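Local coordinates for lipoprotein (Colwellia psychrerythraea, PDB 3O0Y) that is of unknown function but is probably a membrane-attached lipoprotein, from a family grouped with the zinc metallopeptidases of the peptidase MA clan, at residues L133-I141 / W193-A203; R504-H515 / Y546-K557. All coordinates share one frame; numbering follows the deposited sequence.

Contact 1: L133-I141 / W193-A203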
loop_
_atom_site.group_PDB
_atom_site.type_symbol
_atom_site.label_atom_id
_atom_site.label_comp_id
_atom_site.label_asym_id
_atom_site.label_seq_id
_atom_site.Cartn_x
_atom_site.Cartn_y
_atom_site.Cartn_z
ATOM N N LEU A 133 -2.782 4.394 -11.786
ATOM C CA LEU A 133 -4.138 4.768 -12.146
ATOM C C LEU A 133 -5.124 4.130 -11.171
ATOM O O LEU A 133 -5.158 2.900 -11.029
ATOM C CB LEU A 133 -4.477 4.349 -13.558
ATOM C CG LEU A 133 -5.898 4.626 -14.113
ATOM C CD1 LEU A 133 -6.276 6.110 -14.067
ATOM C CD2 LEU A 133 -6.038 4.005 -15.541
ATOM N N SER A 134 -5.976 4.964 -10.566
ATOM C CA SER A 134 -6.911 4.504 -9.578
ATOM C C SER A 134 -8.302 4.981 -10.041
ATOM O O SER A 134 -8.433 6.102 -10.379
ATOM C CB SER A 134 -6.546 5.103 -8.260
ATOM O OG SER A 134 -5.251 4.667 -7.851
ATOM N N PRO A 135 -9.313 4.124 -9.953
ATOM C CA PRO A 135 -10.558 4.429 -10.734
ATOM C C PRO A 135 -11.512 5.417 -10.120
ATOM O O PRO A 135 -12.297 6.044 -10.873
ATOM C CB PRO A 135 -11.223 3.058 -10.839
ATOM C CG PRO A 135 -10.719 2.248 -9.678
ATOM C CD PRO A 135 -9.295 2.703 -9.488
ATOM N N PHE A 136 -11.538 5.556 -8.799
ATOM C CA PHE A 136 -12.584 6.359 -8.117
ATOM C C PHE A 136 -11.944 7.438 -7.239
ATOM O O PHE A 136 -11.361 7.125 -6.164
ATOM C CB PHE A 136 -13.485 5.449 -7.329
ATOM C CG PHE A 136 -14.103 4.343 -8.171
ATOM C CD1 PHE A 136 -14.825 4.630 -9.322
ATOM C CD2 PHE A 136 -13.915 3.026 -7.842
ATOM C CE1 PHE A 136 -15.318 3.612 -10.106
ATOM C CE2 PHE A 136 -14.424 1.988 -8.651
ATOM C CZ PHE A 136 -15.120 2.295 -9.782
ATOM N N ILE A 137 -11.978 8.678 -7.733
ATOM C CA ILE A 137 -11.250 9.771 -7.056
ATOM C C ILE A 137 -11.782 9.973 -5.646
ATOM O O ILE A 137 -11.025 10.343 -4.759
ATOM C CB ILE A 137 -11.184 11.039 -7.910
ATOM C CG1 ILE A 137 -10.189 12.033 -7.350
ATOM C CG2 ILE A 137 -12.666 11.637 -8.133
ATOM C CD1 ILE A 137 -9.823 13.169 -8.314
ATOM N N VAL A 138 -13.087 9.742 -5.445
ATOM C CA VAL A 138 -13.676 9.733 -4.122
ATOM C C VAL A 138 -14.194 8.313 -3.858
ATOM O O VAL A 138 -14.969 7.747 -4.600
ATOM C CB VAL A 138 -14.831 10.759 -4.008
ATOM C CG1 VAL A 138 -15.533 10.658 -2.615
ATOM C CG2 VAL A 138 -14.342 12.221 -4.383
ATOM N N ASN A 139 -13.687 7.715 -2.790
ATOM C CA ASN A 139 -14.021 6.357 -2.431
ATOM C C ASN A 139 -13.878 6.215 -0.903
ATOM O O ASN A 139 -13.635 7.181 -0.207
ATOM C CB ASN A 139 -13.167 5.354 -3.221
ATOM C CG ASN A 139 -11.693 5.350 -2.812
ATOM O OD1 ASN A 139 -11.382 4.948 -1.700
ATOM N ND2 ASN A 139 -10.797 5.789 -3.692
ATOM N N GLN A 140 -14.203 5.048 -0.390
ATOM C CA GLN A 140 -14.232 4.828 1.054
ATOM C C GLN A 140 -12.899 4.548 1.760
ATOM O O GLN A 140 -12.867 4.529 2.952
ATOM C CB GLN A 140 -15.222 3.657 1.334
ATOM C CG GLN A 140 -14.626 2.229 1.381
ATOM C CD GLN A 140 -14.226 1.642 -0.011
ATOM O OE1 GLN A 140 -14.374 2.289 -1.054
ATOM N NE2 GLN A 140 -13.646 0.442 0.008
ATOM N N ILE A 141 -11.857 4.208 1.032
ATOM C CA ILE A 141 -10.630 3.680 1.569
ATOM C C ILE A 141 -9.444 4.621 1.373
ATOM O O ILE A 141 -8.633 4.719 2.269
ATOM C CB ILE A 141 -10.339 2.231 1.096
ATOM C CG1 ILE A 141 -9.068 1.640 1.708
ATOM C CG2 ILE A 141 -10.256 2.110 -0.450
ATOM C CD1 ILE A 141 -8.975 0.079 1.563
ATOM N N TRP A 193 -18.587 6.841 -16.015
ATOM C CA TRP A 193 -17.646 6.180 -15.131
ATOM C C TRP A 193 -17.890 6.702 -13.709
ATOM O O TRP A 193 -17.601 7.871 -13.389
ATOM C CB TRP A 193 -16.241 6.531 -15.582
ATOM C CG TRP A 193 -15.177 5.808 -14.809
ATOM C CD1 TRP A 193 -14.686 6.129 -13.591
ATOM C CD2 TRP A 193 -14.526 4.605 -15.219
ATOM N NE1 TRP A 193 -13.718 5.194 -13.225
ATOM C CE2 TRP A 193 -13.642 4.235 -14.199
ATOM C CE3 TRP A 193 -14.621 3.794 -16.342
ATOM C CZ2 TRP A 193 -12.818 3.122 -14.311
ATOM C CZ3 TRP A 193 -13.830 2.694 -16.451
ATOM C CH2 TRP A 193 -12.962 2.333 -15.420
ATOM N N LEU A 194 -18.455 5.840 -12.867
ATOM C CA LEU A 194 -18.666 6.205 -11.470
ATOM C C LEU A 194 -18.734 5.023 -10.549
ATOM O O LEU A 194 -18.914 3.937 -10.978
ATOM C CB LEU A 194 -19.883 7.102 -11.264
ATOM C CG LEU A 194 -21.234 6.894 -11.929
ATOM C CD1 LEU A 194 -21.432 5.525 -12.450
ATOM C CD2 LEU A 194 -22.316 7.419 -10.930
ATOM N N PRO A 195 -18.587 5.275 -9.259
ATOM C CA PRO A 195 -18.440 4.115 -8.375
ATOM C C PRO A 195 -19.767 3.353 -8.263
ATOM O O PRO A 195 -20.850 3.924 -8.502
ATOM C CB PRO A 195 -18.027 4.756 -7.047
ATOM C CG PRO A 195 -17.537 6.139 -7.425
ATOM C CD PRO A 195 -18.462 6.536 -8.506
ATOM N N SER A 196 -19.703 2.097 -7.834
ATOM C CA SER A 196 -20.855 1.402 -7.359
ATOM C C SER A 196 -21.494 2.151 -6.196
ATOM O O SER A 196 -20.864 2.993 -5.526
ATOM C CB SER A 196 -20.575 -0.007 -6.929
ATOM O OG SER A 196 -19.878 0.027 -5.675
ATOM N N LYS A 197 -22.784 1.860 -5.980
ATOM C CA LYS A 197 -23.515 2.469 -4.855
ATOM C C LYS A 197 -22.824 2.229 -3.527
ATOM O O LYS A 197 -22.643 3.146 -2.750
ATOM C CB LYS A 197 -24.953 1.940 -4.789
ATOM C CG LYS A 197 -25.850 2.467 -5.934
ATOM C CD LYS A 197 -27.328 1.988 -5.841
ATOM C CE LYS A 197 -28.154 2.296 -7.116
ATOM N NZ LYS A 197 -28.230 3.786 -7.487
ATOM N N VAL A 198 -22.366 1.001 -3.312
ATOM C CA VAL A 198 -21.657 0.619 -2.101
ATOM C C VAL A 198 -20.392 1.483 -1.886
ATOM O O VAL A 198 -20.100 1.914 -0.738
ATOM C CB VAL A 198 -21.412 -0.903 -2.090
ATOM C CG1 VAL A 198 -20.306 -1.296 -1.056
ATOM C CG2 VAL A 198 -22.688 -1.698 -1.761
ATOM N N THR A 199 -19.623 1.675 -2.945
ATOM C CA THR A 199 -18.369 2.437 -2.856
ATOM C C THR A 199 -18.685 3.894 -2.572
ATOM O O THR A 199 -18.107 4.481 -1.668
ATOM C CB THR A 199 -17.541 2.346 -4.139
ATOM O OG1 THR A 199 -17.229 0.967 -4.373
ATOM C CG2 THR A 199 -16.239 3.207 -4.065
ATOM N N LEU A 200 -19.641 4.460 -3.300
ATOM C CA LEU A 200 -20.056 5.814 -3.061
ATOM C C LEU A 200 -20.652 6.040 -1.658
ATOM O O LEU A 200 -20.396 7.075 -1.036
ATOM C CB LEU A 200 -20.985 6.276 -4.181
ATOM C CG LEU A 200 -21.105 7.753 -4.501
ATOM C CD1 LEU A 200 -19.758 8.468 -4.700
ATOM C CD2 LEU A 200 -21.962 7.886 -5.751
ATOM N N GLN A 201 -21.454 5.098 -1.167
ATOM C CA GLN A 201 -22.050 5.199 0.150
ATOM C C GLN A 201 -20.952 5.164 1.193
ATOM O O GLN A 201 -21.043 5.847 2.212
ATOM C CB GLN A 201 -23.020 4.046 0.407
ATOM C CG GLN A 201 -24.298 4.115 -0.427
ATOM C CD GLN A 201 -25.170 2.868 -0.344
ATOM O OE1 GLN A 201 -24.678 1.716 -0.326
ATOM N NE2 GLN A 201 -26.492 3.094 -0.337
ATOM N N GLY A 202 -19.913 4.341 0.968
ATOM C CA GLY A 202 -18.836 4.281 1.928
ATOM C C GLY A 202 -18.030 5.592 1.944
ATOM O O GLY A 202 -17.666 6.106 3.039
ATOM N N ALA A 203 -17.843 6.196 0.753
ATOM C CA ALA A 203 -17.190 7.525 0.653
ATOM C C ALA A 203 -18.019 8.595 1.414
ATOM O O ALA A 203 -17.487 9.426 2.159
ATOM C CB ALA A 203 -17.004 7.940 -0.745
#
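Phe-136 lies against Pro-195, its ring held between two prolines. On one face Pro-195 CA makes a CH-pi contact, 4.0 Å from the centroid of the Phe-136 ring and displaced toward the rim, while CB of the preceding Pro-135 covers the centre of the opposite face. With CG opposite its own carbonyl carbon (chi1 -55°), the Phe-136 ring lies along Pro-195, and CD1 also comes within 3.6 Å of Pro-195 CG. Beside this sandwich the indole of Trp-193 gives the polar link: NE1 donates to Pro-135 O at 2.9 Å, with the acceptor close to the indole plane, and CZ2 of the same ring rests on Pro-135 CB.

The loop that follows strand 126-128 thus runs past the start of helix 197-210, whose N-cap position is Ser-196. An Asx turn shapes the loop at Asn-139: OD1 accepts from Ile-141 N at 2.9 Å, and ND2 reaches back to Phe-136 O. Asn-139 CB meets Thr-199 CG2, the same methyl that Gln-140 OE1 approaches to 3.7 Å. One helical turn on, Ala-203 CB touches both Val-138 CG1, 3.6 Å away, and the carbonyl oxygen of Asn-139. Gln-140 CB packs on the backbone at Gly-202, touching its C atom at 3.5 Å; a beta carbon on Gly-202 would collide with it. Gln-140 N is buried here without a polar partner, whereas NE2 of that side chain bonds weakly to Glu-544 O.

Contact 2: R504-H515 / Y546-K557; sequences RAVRLVVDTGLH and YMAWPGQALGYK. With SO4 (sulfate ion), chain D.
Arg-507 NE donates to Tyr-546 OH at 2.8 Å, nearly straight (169°) and in the guanidinium plane, and His-515 NE2 donates to Tyr-546 O at 2.7 Å. Helix 491-515 here spans a break between helices 536-548 and 555-574, with Tyr-546 as a knob in a hole made by Arg-507, Val-510, Asp-511 and Leu-514. The extended Arg-507 chain carries NH1 over the face of the Tyr-556 ring in a cation-pi contact. NH1 and NH2 also grip a sulfate, probably from the crystallisation liquor, as do Arg-504 NH2 and Tyr-556 OH (2.7 Å to O3). Arg-507 NH2 also salt-bridges Glu-542. A methionine in place of Arg-507 would probably leave Tyr-546 OH without the NE donor, Tyr-556 without its cation and the sulfate without two of its donors.

Asp-511, bonded through OD2 to Tyr-288, receives only weak bonds from Gly-551 N, but a water joins its OD1 (2.7 Å) to Trp-549 O and Ala-553 N. A second water ties Arg-504 O to Ala-553 O and Lys-557 N. Pro-550 CB sits over the His-515 ring, 3.6 Å from its centroid. Near the middle of 504-515, Leu-508 CD2 meets Leu-554 CD2 at 3.8 Å.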
loop_
_atom_site.group_PDB
_atom_site.type_symbol
_atom_site.label_atom_id
_atom_site.label_comp_id
_atom_site.label_asym_id
_atom_site.label_seq_id
_atom_site.Cartn_x
_atom_site.Cartn_y
_atom_site.Cartn_z
ATOM N N ARG A 504 -4.509 -14.695 1.056
ATOM C CA ARG A 504 -4.015 -14.093 -0.141
ATOM C C ARG A 504 -4.303 -14.939 -1.407
ATOM O O ARG A 504 -4.447 -14.396 -2.490
ATOM C CB ARG A 504 -2.557 -13.717 -0.020
ATOM C CG ARG A 504 -2.363 -12.381 0.630
ATOM C CD ARG A 504 -1.809 -12.473 1.919
ATOM N NE ARG A 504 -1.863 -11.215 2.701
ATOM C CZ ARG A 504 -2.422 -11.123 3.867
ATOM N NH1 ARG A 504 -3.100 -12.176 4.378
ATOM N NH2 ARG A 504 -2.389 -9.951 4.500
ATOM N N ALA A 505 -4.448 -16.246 -1.268
ATOM C CA ALA A 505 -4.926 -17.091 -2.353
ATOM C C ALA A 505 -6.404 -16.790 -2.618
ATOM O O ALA A 505 -6.828 -16.646 -3.795
ATOM C CB ALA A 505 -4.668 -18.551 -1.979
ATOM N N VAL A 506 -7.186 -16.676 -1.555
ATOM C CA VAL A 506 -8.591 -16.262 -1.709
ATOM C C VAL A 506 -8.717 -14.962 -2.475
ATOM O O VAL A 506 -9.661 -14.795 -3.285
ATOM C CB VAL A 506 -9.333 -16.234 -0.346
ATOM C CG1 VAL A 506 -10.724 -15.589 -0.441
ATOM C CG2 VAL A 506 -9.471 -17.691 0.191
ATOM N N ARG A 507 -7.802 -14.002 -2.224
ATOM C CA ARG A 507 -7.778 -12.751 -2.944
ATOM C C ARG A 507 -7.728 -12.936 -4.449
ATOM O O ARG A 507 -8.427 -12.232 -5.169
ATOM C CB ARG A 507 -6.624 -11.866 -2.484
ATOM C CG ARG A 507 -6.884 -11.187 -1.203
ATOM C CD ARG A 507 -5.748 -10.238 -0.798
ATOM N NE ARG A 507 -6.127 -9.380 0.312
ATOM C CZ ARG A 507 -5.259 -8.747 1.112
ATOM N NH1 ARG A 507 -3.947 -8.802 0.881
ATOM N NH2 ARG A 507 -5.712 -8.022 2.141
ATOM N N LEU A 508 -6.972 -13.895 -4.940
ATOM C CA LEU A 508 -6.939 -14.169 -6.409
ATOM C C LEU A 508 -8.331 -14.565 -6.918
ATOM O O LEU A 508 -8.820 -14.149 -8.011
ATOM C CB LEU A 508 -5.963 -15.304 -6.720
ATOM C CG LEU A 508 -4.478 -15.017 -6.441
ATOM C CD1 LEU A 508 -3.744 -16.241 -7.032
ATOM C CD2 LEU A 508 -3.999 -13.686 -7.100
ATOM N N VAL A 509 -9.017 -15.374 -6.109
ATOM C CA VAL A 509 -10.318 -15.879 -6.487
ATOM C C VAL A 509 -11.389 -14.771 -6.473
ATOM O O VAL A 509 -12.215 -14.605 -7.424
ATOM C CB VAL A 509 -10.759 -17.018 -5.580
ATOM C CG1 VAL A 509 -12.147 -17.501 -6.019
ATOM C CG2 VAL A 509 -9.798 -18.213 -5.625
ATOM N N VAL A 510 -11.415 -14.004 -5.375
ATOM C CA VAL A 510 -12.478 -13.008 -5.204
ATOM C C VAL A 510 -12.260 -11.725 -6.067
ATOM O O VAL A 510 -13.247 -11.089 -6.497
ATOM C CB VAL A 510 -12.765 -12.621 -3.699
ATOM C CG1 VAL A 510 -13.293 -13.878 -2.897
ATOM C CG2 VAL A 510 -11.577 -11.979 -3.040
ATOM N N ASP A 511 -11.010 -11.314 -6.306
ATOM C CA ASP A 511 -10.816 -10.085 -7.105
ATOM C C ASP A 511 -11.174 -10.384 -8.548
ATOM O O ASP A 511 -11.933 -9.631 -9.165
ATOM C CB ASP A 511 -9.372 -9.592 -6.966
ATOM C CG ASP A 511 -9.138 -8.247 -7.613
ATOM O OD1 ASP A 511 -9.462 -7.230 -6.981
ATOM O OD2 ASP A 511 -8.692 -8.234 -8.776
ATOM N N THR A 512 -10.698 -11.528 -9.060
ATOM C CA THR A 512 -11.102 -11.935 -10.429
ATOM C C THR A 512 -12.622 -12.258 -10.455
ATOM O O THR A 512 -13.310 -12.034 -11.445
ATOM C CB THR A 512 -10.313 -13.113 -10.929
ATOM O OG1 THR A 512 -10.373 -14.225 -9.995
ATOM C CG2 THR A 512 -8.841 -12.774 -11.128
ATOM N N GLY A 513 -13.116 -12.828 -9.346
ATOM C CA GLY A 513 -14.574 -13.117 -9.172
ATOM C C GLY A 513 -15.419 -11.885 -9.412
ATOM O O GLY A 513 -16.288 -11.893 -10.299
ATOM N N LEU A 514 -15.187 -10.870 -8.611
ATOM C CA LEU A 514 -15.908 -9.594 -8.714
ATOM C C LEU A 514 -15.724 -8.906 -10.057
ATOM O O LEU A 514 -16.690 -8.415 -10.640
ATOM C CB LEU A 514 -15.362 -8.641 -7.645
ATOM C CG LEU A 514 -15.746 -8.943 -6.223
ATOM C CD1 LEU A 514 -14.725 -8.231 -5.266
ATOM C CD2 LEU A 514 -17.160 -8.535 -5.885
ATOM N N HIS A 515 -14.491 -8.810 -10.531
ATOM C CA HIS A 515 -14.190 -7.859 -11.599
ATOM C C HIS A 515 -14.292 -8.461 -12.999
ATOM O O HIS A 515 -14.432 -7.724 -13.974
ATOM C CB HIS A 515 -12.804 -7.276 -11.372
ATOM C CG HIS A 515 -12.766 -6.347 -10.184
ATOM N ND1 HIS A 515 -13.627 -5.269 -10.071
ATOM C CD2 HIS A 515 -12.052 -6.381 -9.034
ATOM C CE1 HIS A 515 -13.373 -4.631 -8.945
ATOM N NE2 HIS A 515 -12.414 -5.283 -8.300
ATOM N N TYR A 546 -11.562 -4.309 -2.448
ATOM C CA TYR A 546 -11.222 -4.933 -3.761
ATOM C C TYR A 546 -12.036 -4.288 -4.849
ATOM O O TYR A 546 -11.583 -4.070 -5.997
ATOM C CB TYR A 546 -11.417 -6.440 -3.778
ATOM C CG TYR A 546 -10.667 -7.159 -2.665
ATOM C CD1 TYR A 546 -9.550 -6.636 -2.068
ATOM C CD2 TYR A 546 -11.154 -8.333 -2.178
ATOM C CE1 TYR A 546 -8.946 -7.323 -1.016
ATOM C CE2 TYR A 546 -10.538 -9.016 -1.124
ATOM C CZ TYR A 546 -9.485 -8.497 -0.553
ATOM O OH TYR A 546 -8.943 -9.223 0.536
ATOM N N MET A 547 -13.257 -3.938 -4.480
ATOM C CA MET A 547 -14.191 -3.262 -5.418
ATOM C C MET A 547 -13.651 -1.872 -5.821
ATOM O O MET A 547 -13.778 -1.485 -6.954
ATOM C CB MET A 547 -15.596 -3.123 -4.830
ATOM C CG MET A 547 -16.414 -4.424 -4.682
ATOM S SD MET A 547 -17.917 -4.339 -3.590
ATOM C CE MET A 547 -18.738 -2.892 -4.396
ATOM N N ALA A 548 -12.999 -1.163 -4.906
ATOM C CA ALA A 548 -12.434 0.192 -5.145
ATOM C C ALA A 548 -11.079 0.132 -5.800
ATOM O O ALA A 548 -10.665 1.106 -6.426
ATOM C CB ALA A 548 -12.295 0.972 -3.784
ATOM N N TRP A 549 -10.340 -0.967 -5.577
ATOM C CA TRP A 549 -8.951 -1.167 -6.058
ATOM C C TRP A 549 -8.781 -2.395 -6.948
ATOM O O TRP A 549 -8.028 -3.294 -6.647
ATOM C CB TRP A 549 -7.986 -1.331 -4.882
ATOM C CG TRP A 549 -7.805 -0.190 -3.999
ATOM C CD1 TRP A 549 -8.175 1.111 -4.206
ATOM C CD2 TRP A 549 -7.098 -0.197 -2.746
ATOM N NE1 TRP A 549 -7.793 1.888 -3.144
ATOM C CE2 TRP A 549 -7.139 1.109 -2.231
ATOM C CE3 TRP A 549 -6.467 -1.189 -1.996
ATOM C CZ2 TRP A 549 -6.568 1.441 -1.013
ATOM C CZ3 TRP A 549 -5.928 -0.874 -0.777
ATOM C CH2 TRP A 549 -5.945 0.442 -0.308
ATOM N N PRO A 550 -9.526 -2.490 -8.053
ATOM C CA PRO A 550 -9.376 -3.640 -8.912
ATOM C C PRO A 550 -7.954 -3.998 -9.293
ATOM O O PRO A 550 -7.176 -3.168 -9.748
ATOM C CB PRO A 550 -10.194 -3.281 -10.169
ATOM C CG PRO A 550 -10.802 -2.021 -9.892
ATOM C CD PRO A 550 -10.171 -1.380 -8.712
ATOM N N GLY A 551 -7.632 -5.273 -9.067
ATOM C CA GLY A 551 -6.352 -5.877 -9.380
ATOM C C GLY A 551 -5.299 -5.834 -8.307
ATOM O O GLY A 551 -4.321 -6.625 -8.364
ATOM N N GLN A 552 -5.414 -4.904 -7.378
ATOM C CA GLN A 552 -4.392 -4.658 -6.351
ATOM C C GLN A 552 -4.220 -5.924 -5.510
ATOM O O GLN A 552 -3.062 -6.247 -5.163
ATOM C CB GLN A 552 -4.623 -3.410 -5.489
ATOM C CG GLN A 552 -3.458 -3.062 -4.531
ATOM C CD GLN A 552 -3.330 -3.892 -3.294
ATOM O OE1 GLN A 552 -4.330 -4.359 -2.735
ATOM N NE2 GLN A 552 -2.070 -4.011 -2.748
ATOM N N ALA A 553 -5.299 -6.656 -5.249
ATOM C CA ALA A 553 -5.253 -7.835 -4.405
ATOM C C ALA A 553 -4.552 -8.972 -5.085
ATOM O O ALA A 553 -4.267 -9.994 -4.443
ATOM C CB ALA A 553 -6.713 -8.324 -4.036
ATOM N N LEU A 554 -4.289 -8.869 -6.391
ATOM C CA LEU A 554 -3.615 -9.933 -7.131
ATOM C C LEU A 554 -2.086 -9.985 -6.892
ATOM O O LEU A 554 -1.473 -11.038 -7.057
ATOM C CB LEU A 554 -3.915 -9.793 -8.624
ATOM C CG LEU A 554 -5.363 -9.727 -9.011
ATOM C CD1 LEU A 554 -5.413 -9.530 -10.574
ATOM C CD2 LEU A 554 -6.208 -10.941 -8.581
ATOM N N GLY A 555 -1.470 -8.876 -6.453
ATOM C CA GLY A 555 -0.029 -8.786 -6.372
ATOM C C GLY A 555 0.603 -9.726 -5.421
ATOM O O GLY A 555 1.754 -10.227 -5.629
ATOM N N TYR A 556 -0.136 -9.982 -4.358
ATOM C CA TYR A 556 0.387 -10.714 -3.194
ATOM C C TYR A 556 0.778 -12.122 -3.645
ATOM O O TYR A 556 1.948 -12.535 -3.541
ATOM C CB TYR A 556 -0.677 -10.820 -2.074
ATOM C CG TYR A 556 -1.085 -9.504 -1.515
ATOM C CD1 TYR A 556 -0.487 -9.017 -0.361
ATOM C CD2 TYR A 556 -2.007 -8.675 -2.181
ATOM C CE1 TYR A 556 -0.762 -7.784 0.077
ATOM C CE2 TYR A 556 -2.299 -7.441 -1.701
ATOM C CZ TYR A 556 -1.641 -6.960 -0.618
ATOM O OH TYR A 556 -1.936 -5.709 -0.143
ATOM N N LYS A 557 -0.194 -12.906 -4.101
ATOM C CA LYS A 557 0.117 -14.264 -4.515
ATOM C C LYS A 557 0.870 -14.300 -5.848
ATOM O O LYS A 557 1.688 -15.171 -6.040
ATOM C CB LYS A 557 -1.116 -15.167 -4.534
ATOM C CG LYS A 557 -1.258 -15.932 -3.273
ATOM C CD LYS A 557 -0.247 -17.100 -3.330
ATOM C CE LYS A 557 -0.081 -17.819 -2.044
ATOM N NZ LYS A 557 0.870 -19.050 -2.164
HETATM S S SO4 D . -2.454 -6.286 3.308
HETATM O O1 SO4 D . -2.165 -7.721 3.040
HETATM O O2 SO4 D . -2.081 -6.000 4.653
HETATM O O3 SO4 D . -1.637 -5.375 2.469
HETATM O O4 SO4 D . -3.805 -5.963 2.934
HETATM O O HOH W 1 -3.054 -12.435 -3.920
HETATM O O HOH W 2 -8.099 -5.619 -5.324
#

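Both contacts are buried, contact 2 lying somewhat nearer the centre of the chain (about 14 Å from it to the contact's centre, against 17 Å for contact 1). They share no segment, yet they meet at the end of helix 536-548: Pro-135 CG lies 3.4 Å from Ala-548 O, and Ile-141 CD1 packs on Trp-549 CH2. Contact 1 fastens a loop to a helix start with a single cross-segment hydrogen bond and otherwise mostly van der Waals packing. Contact 2, between helix 491-515 and an interrupted pair of helices, buries more surface and is far more polar, with arginines around an anion, bridging waters and a histidine bonded to a backbone carbonyl.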